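Local coordinates for protein SAM-dependent methyltransferase (Thiobacillus denitrificans, PDB 5EPE) that probably transfers a methyl group from S-adenosyl-L-methionine to an unidentified acceptor and binds the by-product S-adenosyl-L-homocysteine, at residues Thr72-Ala75 with Lys76-Ala79; Phe164-Leu167 with Pro168-Leu171; Lys199-Thr202 with Met203-Leu207. All coordinates share one frame; numbering follows the deposited sequence. Where two conformers were deposited one is given.

Interaction 1 (Thr72-Ala75 with Lys76-Ala79); sequences TEQA and KRRA
Thr72 and Lys76, one helical turn apart, lie side by side and point the same way, the methyl CG2 of Thr72 coming to 4.0 Å from Lys76 CE. This is the packed side of the turn. Thr72 sits on His92, Ala75 on Phe90 and Ala79 on Val88, all of strand 88-92, and Lys76 bends at its end (chi4 -54°) to give NZ to the carbonyl of Phe90. Backbone i to i+4 bonds hold the turn, among them Arg78 N to Gln74 O at 2.8 Å. Helix 69-82 is the crossover of a beta-alpha-beta unit in the Rossmann-like methyltransferase fold, between strands 61-66 and 88-92. Gln74 is fixed too: its amide is bonded to Ser47 and Ser12 and turned 71° from the Arg77 guanidinium, although its CG approaches Arg77 NH2 to 3.7 Å. The loose, solvent side belongs to Glu73 and Arg77. There the Arg77 chain turns back at chi3 (-76°), which lays its guanidinium over the helix with Glu73 O 4.0 Å above one face, over the centre. The two side chains do not pair directly: a water in the guanidinium plane donates to Glu73 OE1 at 2.8 Å and accepts from Arg77 NH2 at 2.9 Å.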
# COMPACT_ATOMS: atom_id res chain seq x y z
N THR A 72 49.53 -13.12 4.28
CA THR A 72 50.36 -14.03 5.08
C THR A 72 51.55 -13.29 5.75
O THR A 72 51.81 -13.47 6.95
CB THR A 72 50.85 -15.26 4.27
OG1 THR A 72 49.72 -16.06 3.88
CG2 THR A 72 51.77 -16.12 5.13
N GLU A 73 52.24 -12.48 4.98
CA GLU A 73 53.37 -11.69 5.52
C GLU A 73 52.91 -10.74 6.61
O GLU A 73 53.58 -10.61 7.65
CB GLU A 73 54.07 -10.93 4.42
CG GLU A 73 54.81 -11.84 3.45
CD GLU A 73 55.27 -11.13 2.17
OE1 GLU A 73 54.86 -9.95 1.92
OE2 GLU A 73 56.04 -11.76 1.40
N GLN A 74 51.72 -10.14 6.43
CA GLN A 74 51.16 -9.24 7.43
C GLN A 74 50.81 -9.99 8.68
O GLN A 74 51.06 -9.51 9.79
CB GLN A 74 49.91 -8.51 6.88
CG GLN A 74 50.27 -7.55 5.71
CD GLN A 74 49.08 -6.86 5.10
OE1 GLN A 74 47.90 -7.24 5.32
NE2 GLN A 74 49.36 -5.79 4.33
N ALA A 75 50.26 -11.19 8.52
CA ALA A 75 49.87 -12.01 9.67
C ALA A 75 51.10 -12.34 10.53
O ALA A 75 51.07 -12.22 11.76
CB ALA A 75 49.21 -13.30 9.20
N LYS A 76 52.16 -12.73 9.87
CA LYS A 76 53.44 -13.02 10.57
C LYS A 76 54.02 -11.77 11.28
O LYS A 76 54.45 -11.86 12.44
CB LYS A 76 54.42 -13.57 9.57
CG LYS A 76 54.09 -14.97 9.10
CD LYS A 76 55.06 -15.32 7.96
CE LYS A 76 54.92 -16.74 7.44
NZ LYS A 76 55.04 -17.77 8.53
N ARG A 77 53.96 -10.61 10.64
CA ARG A 77 54.39 -9.37 11.32
C ARG A 77 53.49 -9.01 12.50
O ARG A 77 53.97 -8.51 13.53
CB ARG A 77 54.43 -8.20 10.35
CG ARG A 77 55.53 -8.29 9.34
CD ARG A 77 55.80 -6.93 8.72
NE ARG A 77 54.75 -6.59 7.74
CZ ARG A 77 54.79 -6.94 6.45
NH1 ARG A 77 55.81 -7.62 5.94
NH2 ARG A 77 53.82 -6.60 5.64
N ARG A 78 52.19 -9.28 12.34
CA ARG A 78 51.21 -9.02 13.40
C ARG A 78 51.50 -9.88 14.66
O ARG A 78 51.46 -9.36 15.80
CB ARG A 78 49.79 -9.25 12.88
CG ARG A 78 48.69 -8.69 13.76
CD ARG A 78 48.76 -7.18 13.93
NE ARG A 78 47.56 -6.74 14.63
CZ ARG A 78 47.48 -5.74 15.50
NH1 ARG A 78 48.54 -5.01 15.80
NH2 ARG A 78 46.31 -5.48 16.11
N ALA A 79 51.81 -11.16 14.45
CA ALA A 79 52.05 -12.08 15.56
C ALA A 79 53.32 -11.66 16.33
O ALA A 79 53.38 -11.71 17.56
CB ALA A 79 52.19 -13.51 15.05
O HOH W 1 54.95 -7.38 3.06

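Interaction 2 (Phe164-Leu167 with Pro168-Leu171); sequences FLLL and PEFL
The start of helix 167-177 is built here, with Leu166 at the N-cap and the extended residues 164-166 leading into its first turn. The carbonyl of Leu166 receives the N-H of Phe170, N to O 2.8 Å, and the carbonyl of Leu167 receives that of Leu171, again 2.8 Å from N to O and almost straight at 175°. Pro168 follows directly on the first helical residue, where its ring nitrogen, with no hydrogen to offer, costs the helix no bond. Pro168 CD lies 3.5 Å from Leu167 CB, a closeness that follows largely from the peptide linkage before a proline.

Side chains flank the turn. Leu167 has CG anti to its backbone N (chi1 -174°), which places CG beside the carbonyl carbon, where the branch crosses Leu171, with Leu167 CG 3.9 Å from Leu171 CD1. Both leucines rest on Phe243 of strand 238-247, and both also meet strand 179-186. Ahead of the cap, Leu165 lays its CB 4.1 Å from Phe170 CB, and its CD1 reaches the carbonyl O of Glu169 at 3.7 Å. The Glu169 chain bends at chi2 (71°), curling the carboxylate back until OE1 is 3.6 Å from Leu166 CB. The ring of Phe170 turns from the cap to meet Phe243 edge-to-face.

Other copies of the protein also touch this turn: Leu165 packs on Glu169 of a second subunit and Glu169 on Leu165 of that same subunit, while Pro168 and Leu171 touch Thr232 and Ala231 of a third. A proline in the first turn, where its missing N-H is not needed, is a common feature of helix N-termini; here that end packs on strands 179-186 and 238-247.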
# COMPACT_ATOMS: atom_id res chain seq x y z
N PHE A 164 21.22 -15.52 -1.12
CA PHE A 164 21.24 -15.26 0.33
C PHE A 164 19.85 -15.39 0.89
O PHE A 164 18.87 -15.41 0.13
CB PHE A 164 21.81 -13.87 0.71
CG PHE A 164 23.21 -13.61 0.16
CD1 PHE A 164 24.20 -14.57 0.23
CD2 PHE A 164 23.52 -12.40 -0.42
CE1 PHE A 164 25.48 -14.38 -0.34
CE2 PHE A 164 24.82 -12.19 -0.96
CZ PHE A 164 25.75 -13.18 -0.94
N LEU A 165 19.77 -15.50 2.20
CA LEU A 165 18.49 -15.63 2.92
C LEU A 165 18.40 -14.57 4.00
O LEU A 165 19.43 -14.12 4.52
CB LEU A 165 18.45 -17.02 3.59
CG LEU A 165 18.50 -18.23 2.63
CD1 LEU A 165 18.54 -19.54 3.35
CD2 LEU A 165 17.27 -18.23 1.75
N LEU A 166 17.18 -14.20 4.37
CA LEU A 166 16.98 -13.38 5.55
C LEU A 166 17.48 -14.17 6.78
O LEU A 166 17.55 -15.41 6.75
CB LEU A 166 15.48 -13.00 5.74
CG LEU A 166 15.00 -12.05 4.64
CD1 LEU A 166 13.48 -12.15 4.61
CD2 LEU A 166 15.36 -10.61 4.96
N LEU A 167 17.87 -13.45 7.83
CA LEU A 167 18.47 -14.11 9.01
C LEU A 167 17.71 -15.33 9.60
O LEU A 167 18.32 -16.36 9.85
CB LEU A 167 18.69 -13.07 10.12
CG LEU A 167 19.45 -13.59 11.36
CD1 LEU A 167 20.86 -14.10 11.03
CD2 LEU A 167 19.57 -12.49 12.42
N PRO A 168 16.37 -15.23 9.80
CA PRO A 168 15.70 -16.42 10.33
C PRO A 168 15.89 -17.66 9.42
O PRO A 168 16.19 -18.74 9.90
CB PRO A 168 14.23 -16.00 10.41
CG PRO A 168 14.23 -14.52 10.43
CD PRO A 168 15.43 -14.10 9.61
N GLU A 169 15.74 -17.48 8.11
CA GLU A 169 15.87 -18.59 7.16
C GLU A 169 17.34 -19.04 7.07
O GLU A 169 17.61 -20.25 6.90
CB GLU A 169 15.38 -18.17 5.77
CG GLU A 169 13.84 -18.14 5.55
CD GLU A 169 13.08 -16.98 6.30
OE1 GLU A 169 13.66 -15.91 6.69
OE2 GLU A 169 11.83 -17.12 6.43
N PHE A 170 18.25 -18.11 7.22
CA PHE A 170 19.68 -18.45 7.21
C PHE A 170 20.04 -19.29 8.44
O PHE A 170 20.68 -20.34 8.33
CB PHE A 170 20.57 -17.19 7.11
CG PHE A 170 22.02 -17.52 6.78
CD1 PHE A 170 22.32 -18.37 5.73
CD2 PHE A 170 23.06 -17.01 7.54
CE1 PHE A 170 23.61 -18.70 5.40
CE2 PHE A 170 24.36 -17.32 7.19
CZ PHE A 170 24.64 -18.18 6.15
N LEU A 171 19.61 -18.84 9.61
CA LEU A 171 19.75 -19.66 10.81
C LEU A 171 19.10 -21.03 10.68
O LEU A 171 19.71 -22.04 11.05
CB LEU A 171 19.22 -18.93 12.04
CG LEU A 171 20.01 -17.69 12.45
CD1 LEU A 171 19.19 -16.87 13.42
CD2 LEU A 171 21.33 -18.15 13.06

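Interaction 3 (Lys199-Thr202 with Met203-Leu207); sequences KWLT and MRRWL
Lys199 O accepts the backbone N-H of Met203 at 2.9 Å from N to O, and the Met203 side chain, here a selenomethionine, curls back over the same oxygen. Bent at chi3 (-81°), it brings CE to 3.1 Å from Lys199 O, a close approach and not a hydrogen bond. The same methyl reaches the edge of the Trp200 indole, in the ring plane, 3.7 Å from CD1. The indole itself continues onto Leu223 of helix 216-237 and Val182 of a neighbouring subunit. Farther along helix 189-209, Leu201 CD1 lies 3.6 Å from Arg205 NE, but this holds for one of two deposited conformers of Arg205 and is tentative. Arg204 is spent on partners outside the turn: its NE forms a salt bridge with Asp208, and NH1 forms another with Asp180 of that neighbouring subunit. Thr202 OG1 joins Ala198 O to Arg33 of the same neighbour. The chemistry implies a helix held by its i to i+4 bonds and fitted locally by a selenomethionine methyl against an indole edge, while the positive charge of Arg204 is probably offset by two carboxylates, one within the chain and one across the subunit boundary.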
# COMPACT_ATOMS: atom_id res chain seq x y z
N LYS A 199 38.63 1.02 2.30
CA LYS A 199 39.14 0.75 0.95
C LYS A 199 39.30 2.03 0.15
O LYS A 199 40.20 2.13 -0.66
CB LYS A 199 38.22 -0.17 0.19
CG LYS A 199 38.01 -1.54 0.81
CD LYS A 199 36.97 -2.31 -0.01
CE LYS A 199 36.64 -3.64 0.62
NZ LYS A 199 35.60 -4.26 -0.25
N TRP A 200 38.45 3.03 0.41
CA TRP A 200 38.47 4.23 -0.40
C TRP A 200 39.75 5.04 -0.15
O TRP A 200 40.37 5.49 -1.10
CB TRP A 200 37.21 5.09 -0.17
CG TRP A 200 35.94 4.31 -0.19
CD1 TRP A 200 35.66 3.17 -0.88
CD2 TRP A 200 34.75 4.66 0.50
NE1 TRP A 200 34.39 2.74 -0.60
CE2 TRP A 200 33.80 3.64 0.26
CE3 TRP A 200 34.41 5.74 1.33
CZ2 TRP A 200 32.55 3.66 0.80
CZ3 TRP A 200 33.13 5.77 1.86
CH2 TRP A 200 32.22 4.73 1.59
N LEU A 201 40.15 5.17 1.10
CA LEU A 201 41.38 5.92 1.41
C LEU A 201 42.60 5.18 0.84
O LEU A 201 43.48 5.78 0.25
CB LEU A 201 41.50 6.10 2.93
CG LEU A 201 42.73 6.89 3.40
CD1 LEU A 201 42.76 8.25 2.76
CD2 LEU A 201 42.81 6.99 4.92
N THR A 202 42.61 3.86 1.02
CA THR A 202 43.67 3.04 0.48
C THR A 202 43.80 3.23 -1.06
O THR A 202 44.89 3.41 -1.58
CB THR A 202 43.48 1.56 0.85
OG1 THR A 202 43.47 1.45 2.28
CG2 THR A 202 44.68 0.67 0.27
N MSE A 203 42.68 3.12 -1.75
CA MSE A 203 42.64 3.28 -3.19
C MSE A 203 43.10 4.63 -3.64
O MSE A 203 43.84 4.73 -4.62
CB MSE A 203 41.26 3.00 -3.76
CG MSE A 203 40.95 1.53 -3.85
SE MSE A 203 39.10 1.36 -4.66
CE MSE A 203 38.22 1.70 -3.07
N ARG A 204 42.67 5.68 -2.96
CA ARG A 204 43.07 7.02 -3.38
C ARG A 204 44.56 7.27 -3.22
O ARG A 204 45.20 7.85 -4.13
CB ARG A 204 42.32 8.11 -2.59
CG ARG A 204 42.71 9.56 -2.94
CD ARG A 204 42.51 9.85 -4.44
NE ARG A 204 43.14 11.10 -4.77
CZ ARG A 204 42.57 12.31 -4.77
NH1 ARG A 204 41.27 12.50 -4.55
NH2 ARG A 204 43.32 13.33 -5.05
N ARG A 205 45.10 6.87 -2.07
CA ARG A 205 46.54 6.98 -1.83
C ARG A 205 47.34 6.13 -2.82
O ARG A 205 48.40 6.53 -3.27
CB ARG A 205 46.86 6.59 -0.40
CG ARG A 205 46.45 7.68 0.58
CD ARG A 205 46.67 7.28 2.01
NE ARG A 205 46.38 8.42 2.85
CZ ARG A 205 46.54 8.46 4.16
NH1 ARG A 205 47.00 7.40 4.78
NH2 ARG A 205 46.23 9.56 4.85
N TRP A 206 46.84 4.96 -3.15
CA TRP A 206 47.48 4.14 -4.20
C TRP A 206 47.48 4.84 -5.57
O TRP A 206 48.50 4.91 -6.27
CB TRP A 206 46.81 2.76 -4.31
CG TRP A 206 47.49 1.87 -5.27
CD1 TRP A 206 48.54 1.05 -5.03
CD2 TRP A 206 47.17 1.76 -6.65
NE1 TRP A 206 48.88 0.38 -6.20
CE2 TRP A 206 48.06 0.82 -7.21
CE3 TRP A 206 46.21 2.36 -7.48
CZ2 TRP A 206 48.00 0.44 -8.56
CZ3 TRP A 206 46.15 1.98 -8.85
CH2 TRP A 206 47.03 1.04 -9.35
N LEU A 207 46.35 5.40 -5.92
CA LEU A 207 46.15 6.09 -7.19
C LEU A 207 47.05 7.31 -7.36
O LEU A 207 47.70 7.49 -8.42
CB LEU A 207 44.69 6.47 -7.26
CG LEU A 207 44.01 6.65 -8.58
CD1 LEU A 207 44.22 5.50 -9.58
CD2 LEU A 207 42.53 6.74 -8.23

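Overall arrangement
All three contacts are local and follow in series along the chain: two lie within helices, the third, interaction 2, at a helix start, and none touches another. Interactions 1 and 3 are the nearer pair, with centres 22 Å apart and nearest atoms about 9 Å apart, and both stand close to the cofactor site. The side chain of Thr72 is about 7 Å from the bound S-adenosyl-L-homocysteine and about 4 Å from that of the ligand-binding Asp66; that of Lys199 is about 9 Å from the ligand. The side chains of Gln74 and Lys199 are about 5 and 8 Å from that of the ligand-binding His17. Interaction 2 lies 34 Å from each of the others, centre to centre, and opposite interaction 1 across the chain's centre.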